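Local atomic coordinates of tRNA endonuclease VMS1 (Saccharomyces cerevisiae, PDB entry 5WHG), a protein that cleaves polypeptidyl-tRNAs downstream of the ribosome-associated quality control pathway, releasing incompletely synthesized polypeptides for degradation. Residues L307-R318 against R338-P349. Numbering follows the deposited sequence.
Sequences LSKCDNIFIRAR and RIKSFPFTTNRP
R338 meets the backbone carbonyls of L307 and C310 in the turn that follows helix 304-308, the bend of its chain at chi3 (-57°) turning the guanidinium towards them. R338 NH1 donates to L307 O at 2.6 Å, the oxygen tilted out of the guanidinium plane, and to C310 O at 3.2 Å, close to that plane, on a lone pair, at 165°. I313 CD1 sits over the centre of one guanidinium face, 3.7 Å from R338 CZ, and D336 takes NH2 in a salt bridge. Replacing R338 with an alanine removes the guanidinium, and would probably leave the L307 and C310 carbonyls without this donor and D336 without its cationic mate. Beyond it, I313 and F314 pair in parallel with I339 and K340; strand 339-340, outermost in the VLRF1 domain's mixed sheet, ends a beta-alpha-beta unit whose helix is 320-323. I313 N bonds R338 O at 2.9 Å, K340 N returns to I313 O at 2.9 Å, and I315 N bonds K340 O at 3.0 Å. K340, extended beyond CG, carries NZ to N312 OD1 (2.7 Å), above the amide plane; S181 O and F183 O also accept from NZ. F314 CB lies over the F342 ring, 3.8 Å from its centroid, a CH-pi contact. Carbonyl oxygens thus hold both cationic ends.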
# COMPACT_ATOMS: atom_id res chain seq x y z
N LEU A 307 -0.70 -11.43 -3.49
CA LEU A 307 0.50 -10.80 -4.06
C LEU A 307 0.42 -10.65 -5.58
O LEU A 307 0.92 -9.67 -6.13
CB LEU A 307 1.77 -11.58 -3.67
CG LEU A 307 2.13 -11.49 -2.17
CD1 LEU A 307 3.29 -12.43 -1.71
CD2 LEU A 307 2.42 -10.05 -1.77
N SER A 308 -0.23 -11.58 -6.26
CA SER A 308 -0.32 -11.44 -7.71
C SER A 308 -1.32 -10.38 -8.13
O SER A 308 -1.23 -9.88 -9.26
CB SER A 308 -0.65 -12.78 -8.34
OG SER A 308 -1.84 -13.28 -7.79
N LYS A 309 -2.21 -9.96 -7.24
CA LYS A 309 -3.15 -8.87 -7.51
C LYS A 309 -2.75 -7.53 -6.88
O LYS A 309 -3.54 -6.58 -6.93
CB LYS A 309 -4.56 -9.25 -7.02
CG LYS A 309 -5.08 -10.58 -7.54
CD LYS A 309 -6.37 -10.95 -6.82
CE LYS A 309 -7.08 -12.13 -7.49
NZ LYS A 309 -6.42 -13.43 -7.17
N CYS A 310 -1.55 -7.40 -6.30
CA CYS A 310 -1.20 -6.14 -5.64
C CYS A 310 -0.77 -5.09 -6.64
O CYS A 310 -0.04 -5.39 -7.60
CB CYS A 310 -0.08 -6.32 -4.62
SG CYS A 310 -0.62 -6.98 -3.09
N ASP A 311 -1.21 -3.85 -6.41
CA ASP A 311 -0.67 -2.70 -7.13
C ASP A 311 0.83 -2.58 -6.91
O ASP A 311 1.62 -2.64 -7.86
CB ASP A 311 -1.37 -1.41 -6.66
CG ASP A 311 -2.70 -1.14 -7.36
OD1 ASP A 311 -3.47 -2.10 -7.61
OD2 ASP A 311 -2.98 0.06 -7.62
N ASN A 312 1.23 -2.40 -5.66
CA ASN A 312 2.62 -2.25 -5.27
C ASN A 312 2.96 -3.25 -4.17
O ASN A 312 2.10 -3.62 -3.37
CB ASN A 312 2.93 -0.83 -4.79
CG ASN A 312 2.68 0.21 -5.86
OD1 ASN A 312 3.36 0.25 -6.90
ND2 ASN A 312 1.73 1.08 -5.61
N ILE A 313 4.22 -3.65 -4.15
CA ILE A 313 4.78 -4.45 -3.07
C ILE A 313 5.97 -3.67 -2.49
O ILE A 313 7.06 -3.67 -3.06
CB ILE A 313 5.17 -5.85 -3.55
CG1 ILE A 313 3.93 -6.57 -4.09
CG2 ILE A 313 5.79 -6.64 -2.42
CD1 ILE A 313 4.21 -7.75 -5.05
N PHE A 314 5.75 -3.00 -1.34
CA PHE A 314 6.79 -2.21 -0.67
C PHE A 314 7.58 -3.08 0.32
O PHE A 314 6.99 -3.69 1.21
CB PHE A 314 6.17 -1.02 0.08
CG PHE A 314 5.65 0.06 -0.84
CD1 PHE A 314 6.53 0.85 -1.57
CD2 PHE A 314 4.28 0.27 -0.98
CE1 PHE A 314 6.05 1.83 -2.43
CE2 PHE A 314 3.80 1.25 -1.84
CZ PHE A 314 4.68 2.03 -2.57
N ILE A 315 8.90 -3.10 0.16
CA ILE A 315 9.78 -3.94 0.96
C ILE A 315 10.91 -3.09 1.52
O ILE A 315 11.58 -2.38 0.76
CB ILE A 315 10.38 -5.10 0.14
CG1 ILE A 315 9.29 -5.84 -0.61
CG2 ILE A 315 11.09 -6.10 1.06
CD1 ILE A 315 9.78 -7.18 -1.17
N ARG A 316 11.16 -3.19 2.82
CA ARG A 316 12.39 -2.67 3.40
C ARG A 316 13.24 -3.83 3.90
O ARG A 316 12.82 -4.57 4.81
CB ARG A 316 12.17 -1.69 4.55
CG ARG A 316 13.55 -1.43 5.20
CD ARG A 316 13.67 -0.20 6.06
NE ARG A 316 12.92 -0.26 7.32
CZ ARG A 316 13.06 -1.19 8.27
NH1 ARG A 316 13.91 -2.21 8.15
NH2 ARG A 316 12.31 -1.11 9.36
N ALA A 317 14.44 -3.96 3.34
CA ALA A 317 15.42 -4.96 3.77
C ALA A 317 16.80 -4.39 3.45
O ALA A 317 17.32 -4.58 2.35
CB ALA A 317 15.19 -6.30 3.09
N ARG A 318 17.38 -3.68 4.43
CA ARG A 318 18.69 -3.05 4.20
C ARG A 318 19.78 -4.09 4.02
O ARG A 318 20.65 -3.94 3.15
CB ARG A 318 19.04 -2.12 5.36
CG ARG A 318 18.27 -0.82 5.42
CD ARG A 318 18.38 -0.28 6.83
NE ARG A 318 17.99 -1.31 7.78
CZ ARG A 318 16.88 -1.28 8.50
NH1 ARG A 318 16.05 -0.24 8.41
NH2 ARG A 318 16.60 -2.28 9.34
N ARG A 338 6.54 -3.89 -9.57
CA ARG A 338 5.75 -3.57 -8.39
C ARG A 338 6.58 -3.52 -7.11
O ARG A 338 6.16 -2.89 -6.13
CB ARG A 338 4.63 -4.59 -8.22
CG ARG A 338 3.65 -4.61 -9.36
CD ARG A 338 2.69 -5.76 -9.20
NE ARG A 338 3.43 -7.00 -9.09
CZ ARG A 338 2.94 -8.10 -8.54
NH1 ARG A 338 1.71 -8.08 -8.04
NH2 ARG A 338 3.68 -9.20 -8.47
N ILE A 339 7.73 -4.19 -7.09
CA ILE A 339 8.53 -4.28 -5.88
C ILE A 339 9.34 -3.00 -5.73
O ILE A 339 10.13 -2.64 -6.60
CB ILE A 339 9.43 -5.52 -5.91
CG1 ILE A 339 8.56 -6.78 -5.93
CG2 ILE A 339 10.35 -5.52 -4.74
CD1 ILE A 339 9.31 -8.06 -5.87
N LYS A 340 9.15 -2.30 -4.61
CA LYS A 340 9.69 -0.96 -4.45
C LYS A 340 10.13 -0.74 -3.01
O LYS A 340 9.51 -1.23 -2.06
CB LYS A 340 8.66 0.10 -4.82
CG LYS A 340 8.11 -0.05 -6.22
CD LYS A 340 6.95 0.89 -6.39
CE LYS A 340 6.30 0.70 -7.73
NZ LYS A 340 5.31 1.78 -7.94
N SER A 341 11.20 0.04 -2.86
CA SER A 341 11.55 0.55 -1.54
C SER A 341 10.46 1.46 -0.99
O SER A 341 9.64 2.02 -1.71
CB SER A 341 12.85 1.34 -1.61
OG SER A 341 13.93 0.45 -1.76
N PHE A 342 10.48 1.60 0.33
CA PHE A 342 9.76 2.69 0.97
C PHE A 342 10.52 3.99 0.74
O PHE A 342 11.71 4.07 1.05
CB PHE A 342 9.62 2.44 2.47
CG PHE A 342 8.64 1.35 2.83
CD1 PHE A 342 7.31 1.64 3.06
CD2 PHE A 342 9.07 0.04 3.00
CE1 PHE A 342 6.41 0.66 3.44
CE2 PHE A 342 8.16 -0.97 3.37
CZ PHE A 342 6.84 -0.65 3.59
N PRO A 343 9.88 5.04 0.21
CA PRO A 343 10.60 6.29 -0.05
C PRO A 343 10.88 7.12 1.20
O PRO A 343 11.01 8.35 1.13
CB PRO A 343 9.67 7.03 -1.01
CG PRO A 343 8.32 6.53 -0.66
CD PRO A 343 8.49 5.08 -0.30
N PHE A 344 10.98 6.48 2.36
CA PHE A 344 11.28 7.18 3.60
C PHE A 344 11.78 6.17 4.60
O PHE A 344 11.43 4.99 4.52
CB PHE A 344 10.04 7.89 4.15
CG PHE A 344 8.80 7.09 3.99
CD1 PHE A 344 8.52 6.06 4.87
CD2 PHE A 344 7.95 7.33 2.93
CE1 PHE A 344 7.39 5.29 4.71
CE2 PHE A 344 6.81 6.58 2.76
CZ PHE A 344 6.53 5.55 3.65
N THR A 345 12.61 6.62 5.54
CA THR A 345 13.11 5.69 6.54
C THR A 345 11.96 5.17 7.40
O THR A 345 10.92 5.82 7.56
CB THR A 345 14.16 6.34 7.43
OG1 THR A 345 13.55 7.41 8.16
CG2 THR A 345 15.30 6.87 6.58
N THR A 346 12.17 3.99 7.96
CA THR A 346 11.16 3.31 8.77
C THR A 346 11.84 2.63 9.94
O THR A 346 13.05 2.38 9.92
CB THR A 346 10.38 2.30 7.94
OG1 THR A 346 11.29 1.59 7.09
CG2 THR A 346 9.36 3.02 7.07
N ASN A 347 11.04 2.31 10.96
CA ASN A 347 11.57 1.87 12.25
C ASN A 347 11.75 0.36 12.36
O ASN A 347 12.32 -0.27 11.47
CB ASN A 347 10.66 2.35 13.37
CG ASN A 347 10.93 3.78 13.76
OD1 ASN A 347 11.60 4.04 14.77
ND2 ASN A 347 10.43 4.73 12.96
N ARG A 348 11.29 -0.22 13.48
CA ARG A 348 11.42 -1.66 13.61
C ARG A 348 10.26 -2.33 12.87
O ARG A 348 9.22 -1.72 12.65
CB ARG A 348 11.41 -2.05 15.08
CG ARG A 348 11.81 -0.90 16.04
CD ARG A 348 11.90 -1.32 17.51
NE ARG A 348 10.99 -2.43 17.83
CZ ARG A 348 11.40 -3.68 18.08
NH1 ARG A 348 12.69 -3.97 18.08
NH2 ARG A 348 10.50 -4.63 18.36
N PRO A 349 10.44 -3.54 12.42
CA PRO A 349 9.30 -4.24 11.80
C PRO A 349 8.26 -4.64 12.84
O PRO A 349 8.45 -5.59 13.59
CB PRO A 349 9.94 -5.46 11.13
CG PRO A 349 11.37 -5.05 10.91
CD PRO A 349 11.72 -4.18 12.09